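Local coordinates for protein serpin-12 (PDB 6CJ7) that controls the prophenoloxidase activation system in larval hemolymph, probably by inhibiting serine proteases as a member of the serpin family, at residues A[211-215]-A[260-264]; A[252-258]-A[360-364]; A[57-62]-A[291-295]. All coordinates share one frame; numbering follows the deposited sequence.

Interaction 1. Residues A[211-215]-A[260-264]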
ATOM      1  N   LYS A 211       7.448 -11.968 -18.730  1.00 25.29           N
ATOM      2  CA  LYS A 211       7.692 -10.610 -19.182  1.00 26.34           C
ATOM      3  C   LYS A 211       8.846 -10.031 -18.363  1.00 24.50           C
ATOM      4  O   LYS A 211       8.792  -9.996 -17.129  1.00 26.52           O
ATOM      5  CB  LYS A 211       6.422  -9.768 -19.043  1.00 27.02           C
ATOM      6  CG  LYS A 211       5.199 -10.386 -19.774  1.00 26.20           C
ATOM      7  CD  LYS A 211       3.997  -9.447 -19.751  1.00 31.75           C
ATOM      8  CE  LYS A 211       3.289  -9.432 -18.397  1.00 34.06           C
ATOM      9  NZ  LYS A 211       2.946 -10.748 -17.778  1.00 32.92           N
ATOM     10  N   ALA A 212       9.905  -9.615 -19.047  1.00 26.63           N
ATOM     11  CA  ALA A 212      11.128  -9.236 -18.353  1.00 27.84           C
ATOM     12  C   ALA A 212      11.998  -8.419 -19.289  1.00 30.67           C
ATOM     13  O   ALA A 212      11.828  -8.444 -20.510  1.00 31.61           O
ATOM     14  CB  ALA A 212      11.899 -10.463 -17.848  1.00 29.93           C
ATOM     15  N   GLY A 213      12.938  -7.695 -18.697  1.00 30.46           N
ATOM     16  CA  GLY A 213      13.865  -6.915 -19.489  1.00 33.09           C
ATOM     17  C   GLY A 213      14.794  -6.135 -18.588  1.00 34.55           C
ATOM     18  O   GLY A 213      14.876  -6.380 -17.385  1.00 33.66           O
ATOM     19  N   THR A 214      15.512  -5.202 -19.201  1.00 39.79           N
ATOM     20  CA  THR A 214      16.384  -4.276 -18.491  1.00 38.73           C
ATOM     21  C   THR A 214      15.913  -2.867 -18.801  1.00 44.46           C
ATOM     22  O   THR A 214      15.873  -2.470 -19.970  1.00 50.92           O
ATOM     23  CB  THR A 214      17.847  -4.452 -18.903  1.00 45.69           C
ATOM     24  OG1 THR A 214      18.251  -5.810 -18.685  1.00 50.20           O
ATOM     25  CG2 THR A 214      18.737  -3.527 -18.089  1.00 45.21           C
ATOM     26  N   HIS A 215      15.556  -2.118 -17.762  1.00 45.23           N
ATOM     27  CA  HIS A 215      15.149  -0.724 -17.920  1.00 48.23           C
ATOM     28  C   HIS A 215      16.389   0.146 -17.758  1.00 50.66           C
ATOM     29  O   HIS A 215      16.812   0.441 -16.637  1.00 46.19           O
ATOM     30  CB  HIS A 215      14.070  -0.360 -16.908  1.00 46.74           C
ATOM     31  CG  HIS A 215      13.344   0.908 -17.234  1.00 57.28           C
ATOM     32  ND1 HIS A 215      12.745   1.127 -18.456  1.00 63.02           N
ATOM     33  CD2 HIS A 215      13.126   2.026 -16.502  1.00 58.23           C
ATOM     34  CE1 HIS A 215      12.183   2.322 -18.462  1.00 62.31           C
ATOM     35  NE2 HIS A 215      12.404   2.890 -17.289  1.00 62.99           N
ATOM     36  N   PHE A 260       6.168  -1.906 -18.087  1.00 28.82           N
ATOM     37  CA  PHE A 260       6.787  -3.214 -17.901  1.00 30.00           C
ATOM     38  C   PHE A 260       5.817  -4.345 -18.223  1.00 30.64           C
ATOM     39  O   PHE A 260       6.249  -5.446 -18.579  1.00 30.02           O
ATOM     40  CB  PHE A 260       7.307  -3.350 -16.468  1.00 25.43           C
ATOM     41  CG  PHE A 260       8.421  -2.393 -16.125  1.00 28.68           C
ATOM     42  CD1 PHE A 260       9.213  -1.830 -17.113  1.00 29.97           C
ATOM     43  CD2 PHE A 260       8.671  -2.061 -14.806  1.00 28.24           C
ATOM     44  CE1 PHE A 260      10.239  -0.946 -16.783  1.00 30.87           C
ATOM     45  CE2 PHE A 260       9.685  -1.173 -14.467  1.00 26.55           C
ATOM     46  CZ  PHE A 260      10.472  -0.624 -15.456  1.00 29.45           C
ATOM     47  N   LEU A 261       4.509  -4.097 -18.108  1.00 30.85           N
ATOM     48  CA  LEU A 261       3.520  -5.104 -18.474  1.00 32.93           C
ATOM     49  C   LEU A 261       3.471  -5.353 -19.977  1.00 34.74           C
ATOM     50  O   LEU A 261       2.837  -6.324 -20.410  1.00 33.77           O
ATOM     51  CB  LEU A 261       2.135  -4.694 -17.961  1.00 29.62           C
ATOM     52  CG  LEU A 261       1.845  -4.743 -16.453  1.00 32.96           C
ATOM     53  CD1 LEU A 261       2.426  -5.990 -15.810  1.00 39.72           C
ATOM     54  CD2 LEU A 261       2.349  -3.494 -15.727  1.00 33.04           C
ATOM     55  N   ASP A 262       4.129  -4.518 -20.780  1.00 32.42           N
ATOM     56  CA  ASP A 262       4.207  -4.712 -22.221  1.00 31.09           C
ATOM     57  C   ASP A 262       5.519  -5.346 -22.661  1.00 31.08           C
ATOM     58  O   ASP A 262       5.737  -5.516 -23.866  1.00 38.17           O
ATOM     59  CB  ASP A 262       4.017  -3.374 -22.943  1.00 38.42           C
ATOM     60  CG  ASP A 262       2.664  -2.760 -22.675  1.00 49.08           C
ATOM     61  OD1 ASP A 262       1.685  -3.526 -22.550  1.00 48.41           O
ATOM     62  OD2 ASP A 262       2.581  -1.516 -22.584  1.00 54.83           O
ATOM     63  N   LEU A 263       6.393  -5.695 -21.720  1.00 30.79           N
ATOM     64  CA  LEU A 263       7.655  -6.320 -22.079  1.00 34.22           C
ATOM     65  C   LEU A 263       7.403  -7.692 -22.699  1.00 34.01           C
ATOM     66  O   LEU A 263       6.503  -8.418 -22.261  1.00 32.73           O
ATOM     67  CB  LEU A 263       8.550  -6.463 -20.851  1.00 33.27           C
ATOM     68  CG  LEU A 263       9.181  -5.187 -20.297  1.00 32.20           C
ATOM     69  CD1 LEU A 263       9.768  -5.452 -18.922  1.00 34.67           C
ATOM     70  CD2 LEU A 263      10.248  -4.683 -21.261  1.00 37.16           C
ATOM     71  N   PRO A 264       8.179  -8.077 -23.713  1.00 37.61           N
ATOM     72  CA  PRO A 264       7.983  -9.391 -24.313  1.00 40.43           C
ATOM     73  C   PRO A 264       8.459 -10.479 -23.370  1.00 37.36           C
ATOM     74  O   PRO A 264       9.318 -10.239 -22.503  1.00 34.62           O
ATOM     75  CB  PRO A 264       8.851  -9.330 -25.582  1.00 43.88           C
ATOM     76  CG  PRO A 264       9.962  -8.424 -25.195  1.00 46.91           C
ATOM     77  CD  PRO A 264       9.343  -7.379 -24.286  1.00 41.71           C
TER
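Phe260 sets the edge of its ring against the face of the His215 imidazole. The pair is T-shaped (edge-to-face), with planes at 78° and ring centroids 5.0 Å apart. Phe260 CE1 does the touching, 3.6 Å from His215 CG, and lies toward the rim of the imidazole. His215 carries CG anti to its backbone N; this chi1 of -164° brings the ring toward Phe260, and chi2 turns its face to the edge. With an alanine here, the Phe260 edge would probably lose the face it rests against, and a gap would open beside it. Lys211 runs its aliphatic chain past the type I turn from Phe260 to Leu263. Its CG is 3.4 Å from Leu263 O, and its CD is 3.4 Å from Leu261 O. Leu263 CD1 lies 3.7 Å from Ala212 C and packs close over Gly213, which has no side chain. Lys211 and Gly213 pair with strand 220-226, and the turn lies beside this part of serpin beta-sheet B. No hydrogen bond joins the two segments. The contact rests on one edge-to-face ring pair and on van der Waals contact, with lysine methylenes against turn carbonyls and Leu263 on the strand backbone.

Interaction 2. Residues A[252-258]-A[360-364]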
ATOM      1  N   LEU A 252      12.255   5.933 -10.552  1.00 34.48           N
ATOM      2  CA  LEU A 252      11.294   5.044 -11.197  1.00 33.13           C
ATOM      3  C   LEU A 252       9.891   5.637 -11.148  1.00 34.14           C
ATOM      4  O   LEU A 252       9.321   5.802 -10.065  1.00 36.90           O
ATOM      5  CB  LEU A 252      11.320   3.677 -10.516  1.00 34.14           C
ATOM      6  CG  LEU A 252      10.425   2.595 -11.112  1.00 35.98           C
ATOM      7  CD1 LEU A 252      10.928   2.192 -12.488  1.00 39.57           C
ATOM      8  CD2 LEU A 252      10.357   1.388 -10.182  1.00 34.91           C
ATOM      9  N   SER A 253       9.323   5.932 -12.315  1.00 31.26           N
ATOM     10  CA  SER A 253       7.953   6.418 -12.385  1.00 28.81           C
ATOM     11  C   SER A 253       6.980   5.252 -12.534  1.00 28.21           C
ATOM     12  O   SER A 253       7.339   4.165 -12.988  1.00 30.50           O
ATOM     13  CB  SER A 253       7.777   7.396 -13.547  1.00 31.23           C
ATOM     14  OG  SER A 253       7.743   6.718 -14.788  1.00 33.20           O
ATOM     15  N   MET A 254       5.729   5.489 -12.131  1.00 29.47           N
ATOM     16  CA  MET A 254       4.710   4.463 -12.318  1.00 28.24           C
ATOM     17  C   MET A 254       4.303   4.326 -13.781  1.00 29.40           C
ATOM     18  O   MET A 254       3.772   3.280 -14.167  1.00 28.13           O
ATOM     19  CB  MET A 254       3.483   4.751 -11.448  1.00 29.62           C
ATOM     20  CG  MET A 254       3.712   4.547  -9.955  1.00 29.05           C
ATOM     21  SD  MET A 254       4.381   2.917  -9.524  1.00 29.95           S
ATOM     22  CE  MET A 254       6.071   3.338  -9.098  1.00 30.64           C
ATOM     23  N   GLU A 255       4.551   5.351 -14.601  1.00 27.11           N
ATOM     24  CA  GLU A 255       4.398   5.188 -16.040  1.00 30.63           C
ATOM     25  C   GLU A 255       5.426   4.202 -16.577  1.00 32.22           C
ATOM     26  O   GLU A 255       5.111   3.383 -17.448  1.00 32.87           O
ATOM     27  CB  GLU A 255       4.521   6.543 -16.738  1.00 33.18           C
ATOM     28  CG  GLU A 255       3.359   7.507 -16.451  1.00 45.58           C
ATOM     29  CD  GLU A 255       3.346   8.038 -15.019  1.00 52.48           C
ATOM     30  OE1 GLU A 255       4.433   8.194 -14.417  1.00 51.55           O
ATOM     31  OE2 GLU A 255       2.242   8.293 -14.492  1.00 53.35           O
ATOM     32  N   ASP A 256       6.660   4.264 -16.062  1.00 30.25           N
ATOM     33  CA  ASP A 256       7.657   3.245 -16.381  1.00 30.99           C
ATOM     34  C   ASP A 256       7.168   1.864 -15.969  1.00 27.17           C
ATOM     35  O   ASP A 256       7.249   0.902 -16.744  1.00 30.29           O
ATOM     36  CB  ASP A 256       8.983   3.549 -15.679  1.00 38.65           C
ATOM     37  CG  ASP A 256       9.688   4.764 -16.239  1.00 48.97           C
ATOM     38  OD1 ASP A 256       9.668   4.955 -17.473  1.00 48.78           O
ATOM     39  OD2 ASP A 256      10.279   5.520 -15.435  1.00 52.74           O
ATOM     40  N   VAL A 257       6.667   1.748 -14.738  1.00 27.02           N
ATOM     41  CA  VAL A 257       6.209   0.456 -14.234  1.00 25.31           C
ATOM     42  C   VAL A 257       5.079  -0.087 -15.100  1.00 24.03           C
ATOM     43  O   VAL A 257       5.080  -1.266 -15.474  1.00 27.04           O
ATOM     44  CB  VAL A 257       5.796   0.578 -12.753  1.00 23.75           C
ATOM     45  CG1 VAL A 257       5.225  -0.743 -12.251  1.00 24.58           C
ATOM     46  CG2 VAL A 257       7.001   0.968 -11.906  1.00 25.43           C
ATOM     47  N   ALA A 258       4.109   0.763 -15.451  1.00 24.09           N
ATOM     48  CA  ALA A 258       3.008   0.303 -16.297  1.00 24.69           C
ATOM     49  C   ALA A 258       3.518  -0.262 -17.618  1.00 27.10           C
ATOM     50  O   ALA A 258       2.995  -1.267 -18.111  1.00 30.79           O
ATOM     51  CB  ALA A 258       2.019   1.443 -16.546  1.00 27.44           C
ATOM     52  N   LEU A 360      13.312  -3.799  -5.214  1.00 19.90           N
ATOM     53  CA  LEU A 360      11.980  -3.220  -5.097  1.00 19.08           C
ATOM     54  C   LEU A 360      10.951  -4.235  -5.569  1.00 21.72           C
ATOM     55  O   LEU A 360      11.154  -4.906  -6.585  1.00 22.51           O
ATOM     56  CB  LEU A 360      11.839  -1.974  -5.965  1.00 22.33           C
ATOM     57  CG  LEU A 360      12.683  -0.751  -5.667  1.00 25.02           C
ATOM     58  CD1 LEU A 360      12.203   0.360  -6.592  1.00 30.93           C
ATOM     59  CD2 LEU A 360      12.532  -0.346  -4.195  1.00 28.15           C
ATOM     60  N   ALA A 361       9.843  -4.344  -4.845  1.00 20.84           N
ATOM     61  CA  ALA A 361       8.734  -5.179  -5.283  1.00 20.46           C
ATOM     62  C   ALA A 361       7.469  -4.339  -5.308  1.00 18.18           C
ATOM     63  O   ALA A 361       7.186  -3.604  -4.361  1.00 19.73           O
ATOM     64  CB  ALA A 361       8.553  -6.397  -4.368  1.00 22.31           C
ATOM     65  N   ILE A 362       6.697  -4.462  -6.385  1.00 17.32           N
ATOM     66  CA  ILE A 362       5.477  -3.686  -6.562  1.00 18.61           C
ATOM     67  C   ILE A 362       4.364  -4.669  -6.863  1.00 18.82           C
ATOM     68  O   ILE A 362       4.484  -5.474  -7.790  1.00 20.18           O
ATOM     69  CB  ILE A 362       5.614  -2.655  -7.693  1.00 18.57           C
ATOM     70  CG1 ILE A 362       6.712  -1.646  -7.346  1.00 21.79           C
ATOM     71  CG2 ILE A 362       4.280  -1.927  -7.932  1.00 18.85           C
ATOM     72  CD1 ILE A 362       7.008  -0.653  -8.441  1.00 26.25           C
ATOM     73  N   LEU A 363       3.307  -4.642  -6.058  1.00 15.85           N
ATOM     74  CA  LEU A 363       2.119  -5.426  -6.356  1.00 16.22           C
ATOM     75  C   LEU A 363       1.210  -4.581  -7.234  1.00 18.03           C
ATOM     76  O   LEU A 363       0.789  -3.492  -6.831  1.00 19.54           O
ATOM     77  CB  LEU A 363       1.405  -5.863  -5.079  1.00 17.33           C
ATOM     78  CG  LEU A 363       0.162  -6.712  -5.388  1.00 24.01           C
ATOM     79  CD1 LEU A 363       0.576  -8.113  -5.869  1.00 23.20           C
ATOM     80  CD2 LEU A 363      -0.760  -6.779  -4.168  1.00 28.66           C
ATOM     81  N   TRP A 364       0.929  -5.075  -8.440  1.00 16.21           N
ATOM     82  CA  TRP A 364       0.246  -4.311  -9.470  1.00 17.61           C
ATOM     83  C   TRP A 364      -1.132  -4.911  -9.705  1.00 17.28           C
ATOM     84  O   TRP A 364      -1.263  -6.134  -9.848  1.00 18.36           O
ATOM     85  CB  TRP A 364       1.077  -4.331 -10.760  1.00 19.43           C
ATOM     86  CG  TRP A 364       0.646  -3.368 -11.823  1.00 21.94           C
ATOM     87  CD1 TRP A 364      -0.092  -3.643 -12.953  1.00 19.39           C
ATOM     88  CD2 TRP A 364       0.968  -1.979 -11.885  1.00 19.51           C
ATOM     89  NE1 TRP A 364      -0.259  -2.498 -13.695  1.00 24.63           N
ATOM     90  CE2 TRP A 364       0.382  -1.461 -13.060  1.00 21.58           C
ATOM     91  CE3 TRP A 364       1.690  -1.114 -11.050  1.00 19.88           C
ATOM     92  CZ2 TRP A 364       0.500  -0.116 -13.422  1.00 20.23           C
ATOM     93  CZ3 TRP A 364       1.803   0.221 -11.419  1.00 20.97           C
ATOM     94  CH2 TRP A 364       1.218   0.701 -12.582  1.00 21.39           C
TER
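Trp364 meets the backbone of helix 254-258 as well as its side chains. Trp364 CH2 is 4.0 Å from Met254 O. That oxygen is already used inside the helix, where it accepts from Ala258 N at 2.8 Å. Two side chains flank this point. Val257 CG1 approaches Trp364 CZ3 at 3.7 Å, and Ala258 CB lies 3.8 Å from Trp364 CZ2. Val257 has CG1 anti to its backbone N; this chi1 of 176° points CG1 at the indole and CG2 at Ile362. Val257 CG2 meets Ile362 CD1 tip to tip at 3.8 Å. Met254 bends at chi2 and chi3. The bend puts its sulfur beside the indole and brings Met254 CE to 4.2 Å from the same Ile362 CD1. This is helix-on-sheet packing of the serpin fold, in which helices 245-251 and 254-260 cover beta-sheet B. Helix 254-258 crosses strand 360-364 at -69°, with the segment axes 11.4 Å apart. Alternate strand residues Leu360, Ile362 and Trp364 face the helix. Leu252, one residue before the N-cap Ser253, slides past Leu360, with Leu252 CD2 4.2 Å from Leu360 CD1. The helix start is held by a capping box. Asp256 N donates to Ser253 OG, and Ser253 N donates back to Asp256 OD2. Strand 232-239 pairs with 360-364 on one side, and strand 370-377 does so on the other. Ile235 of the former touches both Val257 and Trp364. Pro15, near the N terminus, packs on Met254 and Trp364.

Interaction 3. Residues A[57-62]-A[291-295]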
ATOM      1  N   ASN A  57      -9.980  25.886   2.330  1.00 21.66           N
ATOM      2  CA  ASN A  57      -8.551  25.633   2.167  1.00 21.83           C
ATOM      3  C   ASN A  57      -8.207  24.152   2.299  1.00 22.52           C
ATOM      4  O   ASN A  57      -7.262  23.680   1.658  1.00 22.91           O
ATOM      5  CB  ASN A  57      -7.744  26.447   3.181  1.00 22.32           C
ATOM      6  CG  ASN A  57      -6.249  26.188   3.072  1.00 43.71           C
ATOM      7  OD1 ASN A  57      -5.612  25.731   4.026  1.00 54.99           O
ATOM      8  ND2 ASN A  57      -5.684  26.459   1.899  1.00 49.09           N
ATOM      9  N   THR A  58      -8.952  23.399   3.116  1.00 21.34           N
ATOM     10  CA  THR A  58      -8.691  21.966   3.238  1.00 18.63           C
ATOM     11  C   THR A  58      -8.988  21.240   1.934  1.00 20.03           C
ATOM     12  O   THR A  58      -8.221  20.366   1.508  1.00 22.11           O
ATOM     13  CB  THR A  58      -9.522  21.383   4.382  1.00 18.42           C
ATOM     14  OG1 THR A  58      -9.227  22.119   5.585  1.00 21.53           O
ATOM     15  CG2 THR A  58      -9.211  19.899   4.610  1.00 21.43           C
ATOM     16  N   LEU A  59     -10.113  21.567   1.307  1.00 20.79           N
ATOM     17  CA  LEU A  59     -10.440  20.981   0.013  1.00 20.87           C
ATOM     18  C   LEU A  59      -9.387  21.335  -1.028  1.00 21.34           C
ATOM     19  O   LEU A  59      -8.994  20.488  -1.839  1.00 22.21           O
ATOM     20  CB  LEU A  59     -11.824  21.464  -0.424  1.00 20.15           C
ATOM     21  CG  LEU A  59     -12.356  21.058  -1.808  1.00 20.57           C
ATOM     22  CD1 LEU A  59     -12.495  19.522  -1.920  1.00 21.01           C
ATOM     23  CD2 LEU A  59     -13.679  21.750  -2.062  1.00 22.98           C
ATOM     24  N   ASP A  60      -8.915  22.584  -1.011  1.00 20.99           N
ATOM     25  CA  ASP A  60      -7.902  23.033  -1.962  1.00 19.92           C
ATOM     26  C   ASP A  60      -6.614  22.228  -1.806  1.00 22.77           C
ATOM     27  O   ASP A  60      -6.053  21.735  -2.793  1.00 24.98           O
ATOM     28  CB  ASP A  60      -7.639  24.533  -1.763  1.00 21.69           C
ATOM     29  CG  ASP A  60      -6.481  25.046  -2.613  1.00 34.87           C
ATOM     30  OD1 ASP A  60      -6.625  25.116  -3.851  1.00 35.47           O
ATOM     31  OD2 ASP A  60      -5.426  25.395  -2.040  1.00 45.56           O
ATOM     32  N   GLU A  61      -6.147  22.063  -0.559  1.00 22.29           N
ATOM     33  CA  GLU A  61      -4.940  21.279  -0.297  1.00 21.12           C
ATOM     34  C   GLU A  61      -5.086  19.851  -0.791  1.00 22.24           C
ATOM     35  O   GLU A  61      -4.168  19.303  -1.415  1.00 21.97           O
ATOM     36  CB  GLU A  61      -4.619  21.277   1.205  1.00 23.06           C
ATOM     37  CG  GLU A  61      -3.958  22.558   1.701  1.00 26.26           C
ATOM     38  CD  GLU A  61      -3.383  22.455   3.119  1.00 39.28           C
ATOM     39  OE1 GLU A  61      -3.623  21.445   3.816  1.00 26.54           O
ATOM     40  OE2 GLU A  61      -2.684  23.403   3.540  1.00 40.34           O
ATOM     41  N   ILE A  62      -6.218  19.214  -0.482  1.00 18.68           N
ATOM     42  CA  ILE A  62      -6.384  17.811  -0.864  1.00 20.27           C
ATOM     43  C   ILE A  62      -6.484  17.675  -2.376  1.00 21.10           C
ATOM     44  O   ILE A  62      -5.894  16.763  -2.973  1.00 19.93           O
ATOM     45  CB  ILE A  62      -7.612  17.213  -0.165  1.00 20.30           C
ATOM     46  CG1 ILE A  62      -7.387  17.173   1.342  1.00 19.86           C
ATOM     47  CG2 ILE A  62      -7.910  15.804  -0.701  1.00 21.89           C
ATOM     48  CD1 ILE A  62      -8.654  16.819   2.119  1.00 22.59           C
ATOM     49  N   GLY A 291       1.860  18.559   1.990  1.00 26.39           N
ATOM     50  CA  GLY A 291       0.957  19.625   1.589  1.00 30.83           C
ATOM     51  C   GLY A 291      -0.481  19.492   2.032  1.00 28.72           C
ATOM     52  O   GLY A 291      -1.339  20.217   1.507  1.00 29.03           O
ATOM     53  N   VAL A 292      -0.786  18.604   2.979  1.00 25.03           N
ATOM     54  CA  VAL A 292      -2.167  18.464   3.431  1.00 27.01           C
ATOM     55  C   VAL A 292      -2.237  18.651   4.941  1.00 28.21           C
ATOM     56  O   VAL A 292      -3.084  18.053   5.614  1.00 27.72           O
ATOM     57  CB  VAL A 292      -2.773  17.111   3.006  1.00 23.18           C
ATOM     58  CG1 VAL A 292      -2.888  17.033   1.485  1.00 26.62           C
ATOM     59  CG2 VAL A 292      -1.947  15.954   3.520  1.00 26.44           C
ATOM     60  N   SER A 293      -1.368  19.510   5.483  1.00 23.29           N
ATOM     61  CA  SER A 293      -1.306  19.685   6.930  1.00 22.78           C
ATOM     62  C   SER A 293      -2.608  20.214   7.528  1.00 23.67           C
ATOM     63  O   SER A 293      -2.855  20.001   8.721  1.00 23.87           O
ATOM     64  CB  SER A 293      -0.140  20.616   7.286  1.00 25.61           C
ATOM     65  OG  SER A 293      -0.364  21.924   6.789  1.00 30.00           O
ATOM     66  N   SER A 294      -3.456  20.883   6.736  1.00 24.11           N
ATOM     67  CA  SER A 294      -4.663  21.480   7.302  1.00 24.83           C
ATOM     68  C   SER A 294      -5.577  20.441   7.941  1.00 23.41           C
ATOM     69  O   SER A 294      -6.314  20.774   8.879  1.00 23.72           O
ATOM     70  CB  SER A 294      -5.435  22.266   6.235  1.00 26.82           C
ATOM     71  OG  SER A 294      -5.883  21.404   5.214  1.00 32.85           O
ATOM     72  N   ILE A 295      -5.546  19.189   7.466  1.00 21.29           N
ATOM     73  CA  ILE A 295      -6.504  18.201   7.958  1.00 23.76           C
ATOM     74  C   ILE A 295      -6.309  17.880   9.430  1.00 21.36           C
ATOM     75  O   ILE A 295      -7.241  17.382  10.070  1.00 20.45           O
ATOM     76  CB  ILE A 295      -6.482  16.881   7.154  1.00 18.39           C
ATOM     77  CG1 ILE A 295      -5.181  16.111   7.407  1.00 18.88           C
ATOM     78  CG2 ILE A 295      -6.711  17.121   5.655  1.00 23.29           C
ATOM     79  CD1 ILE A 295      -5.131  14.802   6.634  1.00 18.68           C
TER
HETATM   80  O   HOH W   1      -1.651  20.372  -1.240  1.00 27.69           O
HETATM   81  O   HOH W   2       0.176  21.585   4.180  1.00 36.15           O
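Glu61 and Ser294 make a polar contact between helix 56-66 and the loop that follows helix 284-289; its centre is about 22 Å from the centre of the chain. Ser294 grips one carboxylate oxygen with two donors. Ser294 OG donates to Glu61 OE1 at 2.7 Å, coming from above the carboxylate plane, 62° out of it. Ser294 N donates to Glu61 OE1 at 3.0 Å, with an N-H...O angle of 157°, and OE1 accepts with its syn lone pair. The two donors come from different directions, so together they limit how the carboxylate can turn. Ser294 OG sits in the crowded position between its backbone N and carbonyl carbon (chi1 63°), which brings the hydroxyl to the same oxygen as the amide. Both bonds would favour a charged carboxylate. Two waters extend the polar link. Water 1 donates to Glu61 O at 2.7 Å and to Gly291 O at 2.8 Å, tying the two backbones together. Water 2 accepts from Ser293 N at 2.9 Å and makes a weak bond to Glu61 OE2. Apolar groups pack beside these bonds. Ile295 CG2 is 3.9 Å from Thr58 CG2 and 4.0 Å from Ile62 CD1, crossing both side chains at about a right angle. The backbone angles of Gly291 call for glycine. The Thr58 hydroxyl has its main partner in Glu301 N, farther along the same loop region. Val292 leans on Leu287 of helix 284-289. Ile62 touches Gln51 of helix 40-51, and Ile295 bonds through its backbone to Val315, just before strand 317-326.

From the N terminus, residues 57-62 come first and meet 291-295 more than 220 residues later. Interaction 3 thus closes a long loop. Inside it lies the whole of interaction 1, which joins 211-215 to 260-264. Interaction 2 begins at 252-258, within both of these loops, and ends at 360-364, beyond them, so it crosses both. Interactions 1 and 2 are neighbours, with centres about 11 Å apart. The helix of interaction 2 runs on into the turn of interaction 1, and His215 packs on Asp256 while Leu261 packs on Trp364. Together they tie this helix and turn to beta-sheet B. Interaction 3 joins helix 56-66 to the loop after helix 284-289, its centre about 38 Å from that of interaction 1.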